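PDB 1JGC: bacterioferritin from Rhodobacter capsulatus, which stores iron, probably oxidising Fe(2+) with dioxygen at a ferroxidase centre and laying down the ferric mineral inside a hollow shell of 24 subunits. Local coordinates for residues A[18-29]-A[44-55]; A[34-42]-A[148-156]. All coordinates share one frame; numbering follows the deposited sequence. Where two conformers were deposited one is given.

Contact 1: A[18-29]-A[44-55]. With HEM (protoporphyrin IX containing Fe), chain D.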
loop_
_atom_site.group_PDB
_atom_site.type_symbol
_atom_site.label_atom_id
_atom_site.label_comp_id
_atom_site.label_asym_id
_atom_site.label_seq_id
_atom_site.Cartn_x
_atom_site.Cartn_y
_atom_site.Cartn_z
ATOM N N GLU A 18 40.818 22.826 -22.257
ATOM C CA GLU A 18 39.492 22.275 -21.984
ATOM C C GLU A 18 38.372 23.023 -22.703
ATOM O O GLU A 18 37.473 22.397 -23.263
ATOM C CB GLU A 18 39.214 22.258 -20.479
ATOM C CG GLU A 18 40.150 21.369 -19.658
ATOM C CD GLU A 18 40.148 19.911 -20.100
ATOM O OE1 GLU A 18 40.576 19.630 -21.241
ATOM O OE2 GLU A 18 39.727 19.040 -19.306
ATOM N N LEU A 19 38.415 24.354 -22.690
ATOM C CA LEU A 19 37.392 25.142 -23.371
ATOM C C LEU A 19 37.395 24.757 -24.843
ATOM O O LEU A 19 36.357 24.772 -25.493
ATOM C CB LEU A 19 37.671 26.638 -23.247
ATOM C CG LEU A 19 37.586 27.280 -21.863
ATOM C CD1 LEU A 19 37.990 28.747 -21.955
ATOM C CD2 LEU A 19 36.176 27.151 -21.325
ATOM N N THR A 20 38.569 24.410 -25.363
ATOM C CA THR A 20 38.699 24.028 -26.761
ATOM C C THR A 20 38.009 22.685 -26.970
ATOM O O THR A 20 37.213 22.521 -27.897
ATOM C CB THR A 20 40.190 23.912 -27.189
ATOM O OG1 THR A 20 40.857 25.156 -26.947
ATOM C CG2 THR A 20 40.301 23.586 -28.661
ATOM N N ALA A 21 38.313 21.727 -26.103
ATOM C CA ALA A 21 37.706 20.404 -26.191
ATOM C C ALA A 21 36.174 20.493 -26.086
ATOM O O ALA A 21 35.452 19.838 -26.835
ATOM C CB ALA A 21 38.257 19.498 -25.090
ATOM N N ILE A 22 35.678 21.306 -25.162
ATOM C CA ILE A 22 34.241 21.452 -25.000
ATOM C C ILE A 22 33.579 21.812 -26.321
ATOM O O ILE A 22 32.634 21.157 -26.748
ATOM C CB ILE A 22 33.901 22.547 -23.968
ATOM C CG1 ILE A 22 34.358 22.112 -22.580
ATOM C CG2 ILE A 22 32.409 22.831 -23.979
ATOM C CD1 ILE A 22 34.199 23.183 -21.542
ATOM N N SER A 23 34.073 22.855 -26.975
ATOM C CA SER A 23 33.482 23.276 -28.230
ATOM C C SER A 23 33.697 22.281 -29.355
ATOM O O SER A 23 32.819 22.108 -30.203
ATOM C CB SER A 23 34.025 24.637 -28.635
ATOM O OG SER A 23 33.598 25.620 -27.716
ATOM N N GLN A 24 34.851 21.622 -29.368
ATOM C CA GLN A 24 35.121 20.662 -30.423
ATOM C C GLN A 24 34.163 19.480 -30.307
ATOM O O GLN A 24 33.615 19.026 -31.304
ATOM C CB GLN A 24 36.579 20.187 -30.365
ATOM C CG GLN A 24 36.985 19.286 -31.530
ATOM C CD GLN A 24 38.467 18.946 -31.515
ATOM O OE1 GLN A 24 39.323 19.817 -31.699
ATOM N NE2 GLN A 24 38.778 17.679 -31.288
ATOM N N TYR A 25 33.951 18.996 -29.088
ATOM C CA TYR A 25 33.052 17.869 -28.871
ATOM C C TYR A 25 31.616 18.258 -29.173
ATOM O O TYR A 25 30.863 17.470 -29.757
ATOM C CB TYR A 25 33.132 17.366 -27.429
ATOM C CG TYR A 25 34.353 16.526 -27.115
ATOM C CD1 TYR A 25 34.636 15.369 -27.843
ATOM C CD2 TYR A 25 35.221 16.886 -26.090
ATOM C CE1 TYR A 25 35.761 14.594 -27.560
ATOM C CE2 TYR A 25 36.341 16.129 -25.797
ATOM C CZ TYR A 25 36.613 14.986 -26.534
ATOM O OH TYR A 25 37.754 14.260 -26.255
ATOM N N TRP A 26 31.233 19.471 -28.786
ATOM C CA TRP A 26 29.868 19.907 -29.020
ATOM C C TRP A 26 29.551 20.073 -30.496
ATOM O O TRP A 26 28.460 19.735 -30.936
ATOM C CB TRP A 26 29.567 21.204 -28.268
ATOM C CG TRP A 26 28.100 21.387 -28.069
ATOM C CD1 TRP A 26 27.221 21.980 -28.927
ATOM C CD2 TRP A 26 27.313 20.852 -26.995
ATOM N NE1 TRP A 26 25.935 21.843 -28.460
ATOM C CE2 TRP A 26 25.962 21.151 -27.278
ATOM C CE3 TRP A 26 27.618 20.143 -25.828
ATOM C CZ2 TRP A 26 24.913 20.763 -26.432
ATOM C CZ3 TRP A 26 26.581 19.757 -24.990
ATOM C CH2 TRP A 26 25.242 20.066 -25.298
ATOM N N VAL A 27 30.497 20.594 -31.267
ATOM C CA VAL A 27 30.268 20.752 -32.692
ATOM C C VAL A 27 30.159 19.355 -33.308
ATOM O O VAL A 27 29.321 19.109 -34.166
ATOM C CB VAL A 27 31.424 21.532 -33.378
ATOM C CG1 VAL A 27 31.195 21.583 -34.869
ATOM C CG2 VAL A 27 31.505 22.937 -32.828
ATOM N N HIS A 28 31.008 18.442 -32.857
ATOM C CA HIS A 28 30.989 17.083 -33.367
ATOM C C HIS A 28 29.668 16.414 -33.053
ATOM O O HIS A 28 29.142 15.649 -33.862
ATOM C CB HIS A 28 32.152 16.288 -32.785
ATOM C CG HIS A 28 33.453 16.558 -33.468
ATOM N ND1 HIS A 28 34.657 16.086 -32.995
ATOM C CD2 HIS A 28 33.736 17.231 -34.610
ATOM C CE1 HIS A 28 35.625 16.452 -33.817
ATOM N NE2 HIS A 28 35.092 17.148 -34.806
ATOM N N PHE A 29 29.129 16.706 -31.875
ATOM C CA PHE A 29 27.840 16.152 -31.471
ATOM C C PHE A 29 26.785 16.616 -32.481
ATOM O O PHE A 29 26.071 15.808 -33.065
ATOM C CB PHE A 29 27.498 16.628 -30.047
ATOM C CG PHE A 29 26.026 16.781 -29.786
ATOM C CD1 PHE A 29 25.164 15.704 -29.904
ATOM C CD2 PHE A 29 25.502 18.019 -29.430
ATOM C CE1 PHE A 29 23.800 15.857 -29.673
ATOM C CE2 PHE A 29 24.136 18.180 -29.196
ATOM C CZ PHE A 29 23.286 17.100 -29.317
ATOM N N SER A 44 29.549 12.073 -27.979
ATOM C CA SER A 44 30.230 13.358 -28.083
ATOM C C SER A 44 29.644 14.370 -27.100
ATOM O O SER A 44 30.382 15.157 -26.500
ATOM C CB SER A 44 30.130 13.915 -29.504
ATOM O OG SER A 44 30.958 13.188 -30.381
ATOM N N ARG A 45 28.322 14.352 -26.939
ATOM C CA ARG A 45 27.673 15.279 -26.026
ATOM C C ARG A 45 28.154 14.999 -24.609
ATOM O O ARG A 45 28.461 15.918 -23.858
ATOM C CB ARG A 45 26.147 15.145 -26.099
ATOM C CG ARG A 45 25.434 16.489 -26.210
ATOM C CD ARG A 45 23.919 16.392 -26.110
ATOM N NE ARG A 45 23.473 16.528 -24.730
ATOM C CZ ARG A 45 22.635 17.469 -24.297
ATOM N NH1 ARG A 45 22.136 18.364 -25.138
ATOM N NH2 ARG A 45 22.312 17.529 -23.013
ATOM N N GLU A 46 28.226 13.724 -24.247
ATOM C CA GLU A 46 28.687 13.346 -22.919
ATOM C C GLU A 46 30.118 13.826 -22.664
ATOM O O GLU A 46 30.405 14.424 -21.628
ATOM C CB GLU A 46 28.628 11.828 -22.737
ATOM C CG GLU A 46 27.255 11.264 -22.417
ATOM C CD GLU A 46 27.228 9.724 -22.466
ATOM O OE1 GLU A 46 28.176 9.082 -21.926
ATOM O OE2 GLU A 46 26.256 9.165 -23.041
ATOM N N GLU A 47 31.016 13.562 -23.608
ATOM C CA GLU A 47 32.404 13.975 -23.457
ATOM C C GLU A 47 32.533 15.491 -23.326
ATOM O O GLU A 47 33.349 15.978 -22.553
ATOM C CB GLU A 47 33.240 13.460 -24.631
ATOM C CG GLU A 47 33.351 11.934 -24.694
ATOM C CD GLU A 47 33.999 11.442 -26.001
ATOM O OE1 GLU A 47 33.603 11.936 -27.083
ATOM O OE2 GLU A 47 34.896 10.559 -25.958
ATOM N N SER A 48 31.724 16.235 -24.070
ATOM C CA SER A 48 31.757 17.693 -24.003
ATOM C C SER A 48 31.350 18.157 -22.604
ATOM O O SER A 48 31.956 19.060 -22.034
ATOM C CB SER A 48 30.809 18.299 -25.053
ATOM O OG SER A 48 30.768 19.719 -24.987
ATOM N N ILE A 49 30.315 17.535 -22.058
ATOM C CA ILE A 49 29.844 17.881 -20.723
ATOM C C ILE A 49 30.854 17.442 -19.649
ATOM O O ILE A 49 30.909 18.016 -18.567
ATOM C CB ILE A 49 28.434 17.276 -20.477
ATOM C CG1 ILE A 49 27.443 17.962 -21.421
ATOM C CG2 ILE A 49 28.001 17.469 -19.037
ATOM C CD1 ILE A 49 26.019 17.500 -21.305
ATOM N N GLU A 50 31.664 16.432 -19.945
ATOM C CA GLU A 50 32.682 16.011 -18.989
ATOM C C GLU A 50 33.722 17.123 -18.924
ATOM O O GLU A 50 34.135 17.534 -17.841
ATOM C CB GLU A 50 33.372 14.718 -19.432
ATOM C CG GLU A 50 32.744 13.447 -18.877
ATOM C CD GLU A 50 33.525 12.179 -19.265
ATOM O OE1 GLU A 50 34.753 12.102 -18.941
ATOM O OE2 GLU A 50 32.906 11.269 -19.891
ATOM N N GLU A 51 34.141 17.611 -20.088
ATOM C CA GLU A 51 35.130 18.667 -20.137
ATOM C C GLU A 51 34.632 19.931 -19.449
ATOM O O GLU A 51 35.411 20.666 -18.852
ATOM C CB GLU A 51 35.517 18.974 -21.586
ATOM C CG GLU A 51 36.214 17.823 -22.302
ATOM C CD GLU A 51 37.403 17.282 -21.520
ATOM O OE1 GLU A 51 38.288 18.081 -21.136
ATOM O OE2 GLU A 51 37.449 16.053 -21.290
ATOM N N MET A 52 33.338 20.197 -19.545
ATOM C CA MET A 52 32.792 21.376 -18.901
ATOM C C MET A 52 33.080 21.250 -17.415
ATOM O O MET A 52 33.450 22.221 -16.757
ATOM C CB MET A 52 31.287 21.467 -19.148
ATOM C CG MET A 52 30.923 21.905 -20.561
ATOM S SD MET A 52 29.147 21.772 -20.921
ATOM C CE MET A 52 29.203 21.033 -22.553
ATOM N N GLY A 53 32.926 20.037 -16.895
ATOM C CA GLY A 53 33.186 19.795 -15.489
ATOM C C GLY A 53 34.642 20.052 -15.129
ATOM O O GLY A 53 34.940 20.645 -14.091
ATOM N N HIS A 54 35.553 19.596 -15.981
ATOM C CA HIS A 54 36.980 19.798 -15.755
ATOM C C HIS A 54 37.265 21.292 -15.713
ATOM O O HIS A 54 37.935 21.779 -14.807
ATOM C CB HIS A 54 37.797 19.158 -16.886
ATOM C CG HIS A 54 37.752 17.662 -16.896
ATOM N ND1 HIS A 54 38.094 16.916 -18.004
ATOM C CD2 HIS A 54 37.435 16.772 -15.925
ATOM C CE1 HIS A 54 37.989 15.630 -17.714
ATOM N NE2 HIS A 54 37.592 15.516 -16.459
ATOM N N ALA A 55 36.741 22.013 -16.698
ATOM C CA ALA A 55 36.941 23.447 -16.794
ATOM C C ALA A 55 36.505 24.148 -15.518
ATOM O O ALA A 55 37.236 24.974 -14.971
ATOM C CB ALA A 55 36.180 24.001 -17.986
HETATM C CHA HEM D . 25.689 22.112 -19.025
HETATM C CHB HEM D . 29.643 24.579 -17.681
HETATM C CHC HEM D . 30.278 25.849 -22.266
HETATM C CHD HEM D . 26.034 23.950 -23.483
HETATM C C1A HEM D . 26.827 22.506 -18.322
HETATM C C2A HEM D . 27.432 21.867 -17.169
HETATM C C3A HEM D . 28.274 22.801 -16.602
HETATM C C4A HEM D . 28.548 23.738 -17.668
HETATM C CMA HEM D . 28.998 22.704 -15.247
HETATM C CAA HEM D . 27.463 20.382 -16.807
HETATM C CBA HEM D . 26.151 19.633 -16.668
HETATM C CGA HEM D . 25.314 20.130 -15.517
HETATM O O1A HEM D . 24.187 19.608 -15.347
HETATM O O2A HEM D . 25.780 21.035 -14.783
HETATM C C1B HEM D . 30.189 25.144 -18.817
HETATM C C2B HEM D . 31.442 25.882 -18.862
HETATM C C3B HEM D . 31.598 26.316 -20.154
HETATM C C4B HEM D . 30.486 25.737 -20.911
HETATM C CMB HEM D . 32.421 26.110 -17.712
HETATM C CAB HEM D . 32.683 27.077 -20.586
HETATM C CBB HEM D . 32.635 28.128 -21.487
HETATM C C1C HEM D . 29.243 25.339 -23.017
HETATM C C2C HEM D . 29.188 25.396 -24.464
HETATM C C3C HEM D . 27.983 24.843 -24.840
HETATM C C4C HEM D . 27.300 24.508 -23.590
HETATM C CMC HEM D . 30.285 25.958 -25.385
HETATM C CAC HEM D . 27.525 24.601 -26.137
HETATM C CBC HEM D . 27.864 25.303 -27.282
HETATM C C1D HEM D . 25.515 23.330 -22.362
HETATM C C2D HEM D . 24.251 22.609 -22.328
HETATM C C3D HEM D . 24.133 22.080 -21.057
HETATM C C4D HEM D . 25.360 22.443 -20.333
HETATM C CMD HEM D . 23.234 22.465 -23.468
HETATM C CAD HEM D . 22.849 21.409 -20.560
HETATM C CBD HEM D . 22.888 19.921 -20.262
HETATM C CGD HEM D . 21.500 19.339 -19.987
HETATM O O1D HEM D . 20.750 19.929 -19.169
HETATM O O2D HEM D . 21.167 18.285 -20.581
HETATM N NA HEM D . 27.753 23.431 -18.777
HETATM N NB HEM D . 29.634 25.017 -20.091
HETATM N NC HEM D . 28.163 24.665 -22.503
HETATM N ND HEM D . 26.184 23.227 -21.139
HETATM FE FE HEM D . 27.951 24.049 -20.627
#
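Ser48 OG comes up to the indole edge of Trp26, in the ring plane and 3.3 Å from CE3, while HEM CAC lies over one face of the indole and Phe29 CD2 over the opposite one. Arg45 runs alongside: Trp26 CH2 sits 3.4 Å above one face of the Arg45 guanidinium, off-centre, the two planes 48° apart. At the guanidinium edge, Arg45 NH2 makes a weak 2.8 Å bond to heme propionate atom O2D. Arg45 CG stands almost straight over the Phe29 ring centre, and Glu47 CB likewise over Tyr25. Ser48, whose chi1 of 178° turns OG away from its own N, donates to Ile22 O at 2.9 Å; Trp26 N reaches that oxygen from the other side of the carbonyl plane. Ile22 is a knob among Ser48, Glu51, Met52 and Ala55. Met52 SD ligates the heme iron at 2.6 Å, and Met52 of the second subunit supplies the other sulfur. Trp26 NE1 is hydrogen-bonded to Asp56 OD1 of the second subunit; a leucine here would probably open a gap beside the heme and leave that carboxylate without its indole N-H. Segments 18-29 and 44-55 run antiparallel at 163°, their axes 7.9 Å apart at the closest; helix 114-144 brings Glu127 and His130 to Glu18 and Glu51 at the metal-free ferroxidase site, and helix 83-111 sets Asp90 against Tyr25.

Contact 2: A[34-42]-A[148-156]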
loop_
_atom_site.group_PDB
_atom_site.type_symbol
_atom_site.label_atom_id
_atom_site.label_comp_id
_atom_site.label_asym_id
_atom_site.label_seq_id
_atom_site.Cartn_x
_atom_site.Cartn_y
_atom_site.Cartn_z
ATOM N N ASP A 34 23.283 15.578 -37.248
ATOM C CA ASP A 34 22.763 15.908 -38.576
ATOM C C ASP A 34 23.089 14.812 -39.605
ATOM O O ASP A 34 22.394 14.688 -40.620
ATOM C CB ASP A 34 23.313 17.269 -39.035
ATOM C CG ASP A 34 22.707 17.738 -40.360
ATOM O OD1 ASP A 34 21.458 17.724 -40.506
ATOM O OD2 ASP A 34 23.482 18.135 -41.261
ATOM N N TRP A 35 24.134 14.020 -39.342
ATOM C CA TRP A 35 24.511 12.927 -40.238
ATOM C C TRP A 35 23.624 11.717 -39.988
ATOM O O TRP A 35 23.625 10.758 -40.762
ATOM C CB TRP A 35 25.978 12.518 -40.045
ATOM C CG TRP A 35 26.970 13.544 -40.519
ATOM C CD1 TRP A 35 26.778 14.474 -41.503
ATOM C CD2 TRP A 35 28.303 13.757 -40.025
ATOM N NE1 TRP A 35 27.901 15.254 -41.646
ATOM C CE2 TRP A 35 28.851 14.834 -40.753
ATOM C CE3 TRP A 35 29.085 13.142 -39.037
ATOM C CZ2 TRP A 35 30.143 15.312 -40.523
ATOM C CZ3 TRP A 35 30.374 13.620 -38.807
ATOM C CH2 TRP A 35 30.886 14.693 -39.549
ATOM N N GLY A 36 22.867 11.762 -38.898
ATOM C CA GLY A 36 21.987 10.660 -38.570
ATOM C C GLY A 36 22.667 9.611 -37.718
ATOM O O GLY A 36 22.146 8.510 -37.543
ATOM N N LEU A 37 23.836 9.941 -37.187
ATOM C CA LEU A 37 24.578 9.011 -36.341
ATOM C C LEU A 37 24.330 9.374 -34.876
ATOM O O LEU A 37 25.250 9.733 -34.145
ATOM C CB LEU A 37 26.072 9.096 -36.666
ATOM C CG LEU A 37 26.414 8.949 -38.155
ATOM C CD1 LEU A 37 27.922 8.981 -38.347
ATOM C CD2 LEU A 37 25.850 7.645 -38.686
ATOM N N ALA A 38 23.074 9.264 -34.454
ATOM C CA ALA A 38 22.666 9.615 -33.099
ATOM C C ALA A 38 23.483 9.000 -31.968
ATOM O O ALA A 38 23.807 9.679 -30.995
ATOM C CB ALA A 38 21.199 9.285 -32.910
ATOM N N LYS A 39 23.822 7.724 -32.085
ATOM C CA LYS A 39 24.569 7.060 -31.025
ATOM C C LYS A 39 25.978 7.597 -30.894
ATOM O O LYS A 39 26.529 7.672 -29.796
ATOM C CB LYS A 39 24.571 5.556 -31.265
ATOM C CG LYS A 39 23.163 5.040 -31.418
ATOM C CD LYS A 39 23.099 3.559 -31.579
ATOM C CE LYS A 39 21.647 3.111 -31.606
ATOM N NZ LYS A 39 21.577 1.637 -31.775
ATOM N N MET A 40 26.565 7.980 -32.019
ATOM C CA MET A 40 27.895 8.549 -31.997
ATOM C C MET A 40 27.759 9.961 -31.401
ATOM O O MET A 40 28.591 10.413 -30.618
ATOM C CB MET A 40 28.433 8.598 -33.421
ATOM C CG MET A 40 29.748 9.295 -33.599
ATOM S SD MET A 40 30.400 9.032 -35.275
ATOM C CE MET A 40 32.163 8.918 -34.887
ATOM N N ALA A 41 26.674 10.635 -31.760
ATOM C CA ALA A 41 26.407 11.985 -31.290
ATOM C C ALA A 41 26.257 12.079 -29.773
ATOM O O ALA A 41 26.810 12.986 -29.145
ATOM C CB ALA A 41 25.155 12.526 -31.970
ATOM N N LYS A 42 25.516 11.142 -29.183
ATOM C CA LYS A 42 25.298 11.165 -27.744
ATOM C C LYS A 42 26.586 11.012 -26.970
ATOM O O LYS A 42 26.731 11.590 -25.897
ATOM C CB LYS A 42 24.294 10.087 -27.332
ATOM C CG LYS A 42 22.928 10.338 -27.932
ATOM C CD LYS A 42 21.960 9.198 -27.663
ATOM C CE LYS A 42 20.702 9.333 -28.543
ATOM N NZ LYS A 42 19.728 8.245 -28.249
ATOM N N GLY A 148 29.580 -0.069 -42.224
ATOM C CA GLY A 148 29.250 -0.867 -41.058
ATOM C C GLY A 148 29.280 -0.075 -39.767
ATOM O O GLY A 148 28.410 -0.234 -38.912
ATOM N N PHE A 149 30.284 0.779 -39.618
ATOM C CA PHE A 149 30.399 1.585 -38.414
ATOM C C PHE A 149 29.253 2.582 -38.343
ATOM O O PHE A 149 28.693 2.815 -37.275
ATOM C CB PHE A 149 31.725 2.352 -38.396
ATOM C CG PHE A 149 31.976 3.090 -37.114
ATOM C CD1 PHE A 149 32.586 2.454 -36.043
ATOM C CD2 PHE A 149 31.580 4.412 -36.972
ATOM C CE1 PHE A 149 32.797 3.132 -34.847
ATOM C CE2 PHE A 149 31.785 5.092 -35.787
ATOM C CZ PHE A 149 32.395 4.455 -34.723
ATOM N N ALA A 150 28.922 3.184 -39.481
ATOM C CA ALA A 150 27.842 4.159 -39.526
ATOM C C ALA A 150 26.536 3.466 -39.150
ATOM O O ALA A 150 25.720 4.019 -38.423
ATOM C CB ALA A 150 27.741 4.765 -40.917
ATOM N N LEU A 151 26.353 2.245 -39.638
ATOM C CA LEU A 151 25.151 1.490 -39.339
ATOM C C LEU A 151 25.015 1.264 -37.832
ATOM O O LEU A 151 23.967 1.529 -37.250
ATOM C CB LEU A 151 25.188 0.154 -40.082
ATOM C CG LEU A 151 24.016 -0.810 -39.883
ATOM C CD1 LEU A 151 22.696 -0.081 -40.094
ATOM C CD2 LEU A 151 24.152 -1.968 -40.861
ATOM N N LEU A 152 26.091 0.787 -37.213
ATOM C CA LEU A 152 26.136 0.520 -35.778
ATOM C C LEU A 152 25.835 1.746 -34.914
ATOM O O LEU A 152 25.318 1.622 -33.802
ATOM C CB LEU A 152 27.520 -0.015 -35.390
ATOM C CG LEU A 152 27.841 -0.239 -33.905
ATOM C CD1 LEU A 152 26.954 -1.337 -33.353
ATOM C CD2 LEU A 152 29.299 -0.619 -33.742
ATOM N N ASN A 153 26.149 2.927 -35.424
ATOM C CA ASN A 153 25.940 4.131 -34.650
ATOM C C ASN A 153 24.841 5.039 -35.146
ATOM O O ASN A 153 24.735 6.185 -34.709
ATOM C CB ASN A 153 27.259 4.885 -34.552
ATOM C CG ASN A 153 28.224 4.215 -33.599
ATOM O OD1 ASN A 153 28.063 4.306 -32.382
ATOM N ND2 ASN A 153 29.215 3.512 -34.140
ATOM N N ALA A 154 24.007 4.512 -36.036
ATOM C CA ALA A 154 22.904 5.278 -36.603
ATOM C C ALA A 154 21.578 4.997 -35.900
ATOM O O ALA A 154 21.398 3.967 -35.250
ATOM C CB ALA A 154 22.771 4.972 -38.087
ATOM N N ALA A 155 20.643 5.924 -36.033
ATOM C CA ALA A 155 19.336 5.752 -35.427
ATOM C C ALA A 155 18.299 5.463 -36.510
ATOM O O ALA A 155 18.341 6.047 -37.593
ATOM C CB ALA A 155 18.947 7.010 -34.657
ATOM N N PRO A 156 17.362 4.545 -36.230
ATOM C CA PRO A 156 16.313 4.191 -37.193
ATOM C C PRO A 156 15.402 5.405 -37.392
ATOM O O PRO A 156 15.383 6.308 -36.556
ATOM C CB PRO A 156 15.584 3.031 -36.507
ATOM C CG PRO A 156 16.636 2.437 -35.605
ATOM C CD PRO A 156 17.307 3.671 -35.048
HETATM O O HOH W 1 23.114 -0.507 -32.895
#
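Gly36 and Leu37, in the turn between helices 5-34 and 38-64 of the ferritin four-helix bundle, dock against Asn153 to Ala155, where the chain leaves the short helix 146-152. Gly36, with positive phi, ends helix 5-34 in a Schellman motif, and Leu37 is the N-cap of the next. Both hydrogen bonds that join the segments directly are between backbone atoms. Lys39 N, in the first turn of helix 38-64, donates to Asn153 O at 3.2 Å, coming from above the carbonyl plane, and Ala155 N gives a weak bond to Gly36 O, 3.4 Å long. Beside this polar seam, Leu37 CD2 lies 4.1 Å from both Ala150 CB and Ala154 CB, while Ala38 CB meets Ala155 CB. Met40, its CG anti to the backbone N (chi1 174°), crosses Phe149 at about a right angle and sets CE at the ring edge, 3.9 Å from CE2. Asn153 folds back on its own helix: ND2 lies over a face of the Phe149 ring and bonds to Phe149 O at 3.3 Å, while OD1 accepts from Met157 N of a fourth subunit. Leu151 and Leu152 pack on Leu151 of that same subunit, so this corner takes part in assembling the shell. Lys39, extended beyond CG, carries NZ to a water 2.9 Å away, which in turn donates to Leu152 O.

From the N terminus, the chain passes first through 18-29 on helix 5-34, turns through 34-42, and comes back through 44-55 on helix 38-64. Contact 1 closes this helical hairpin, with 14 residues between its segments. Segment 34-42 sits inside that hairpin, but its partner 148-156 follows 105 residues later, after the other two long helices, so the two contacts cross rather than nest. Contact 1 holds the middle of the bundle, between heme and ferroxidase site; contact 2 fastens the bundle's end to helix 146-152. Their centres are 19 Å apart, yet they meet where Phe29 packs on Ala41, and helix 38-64 runs through both.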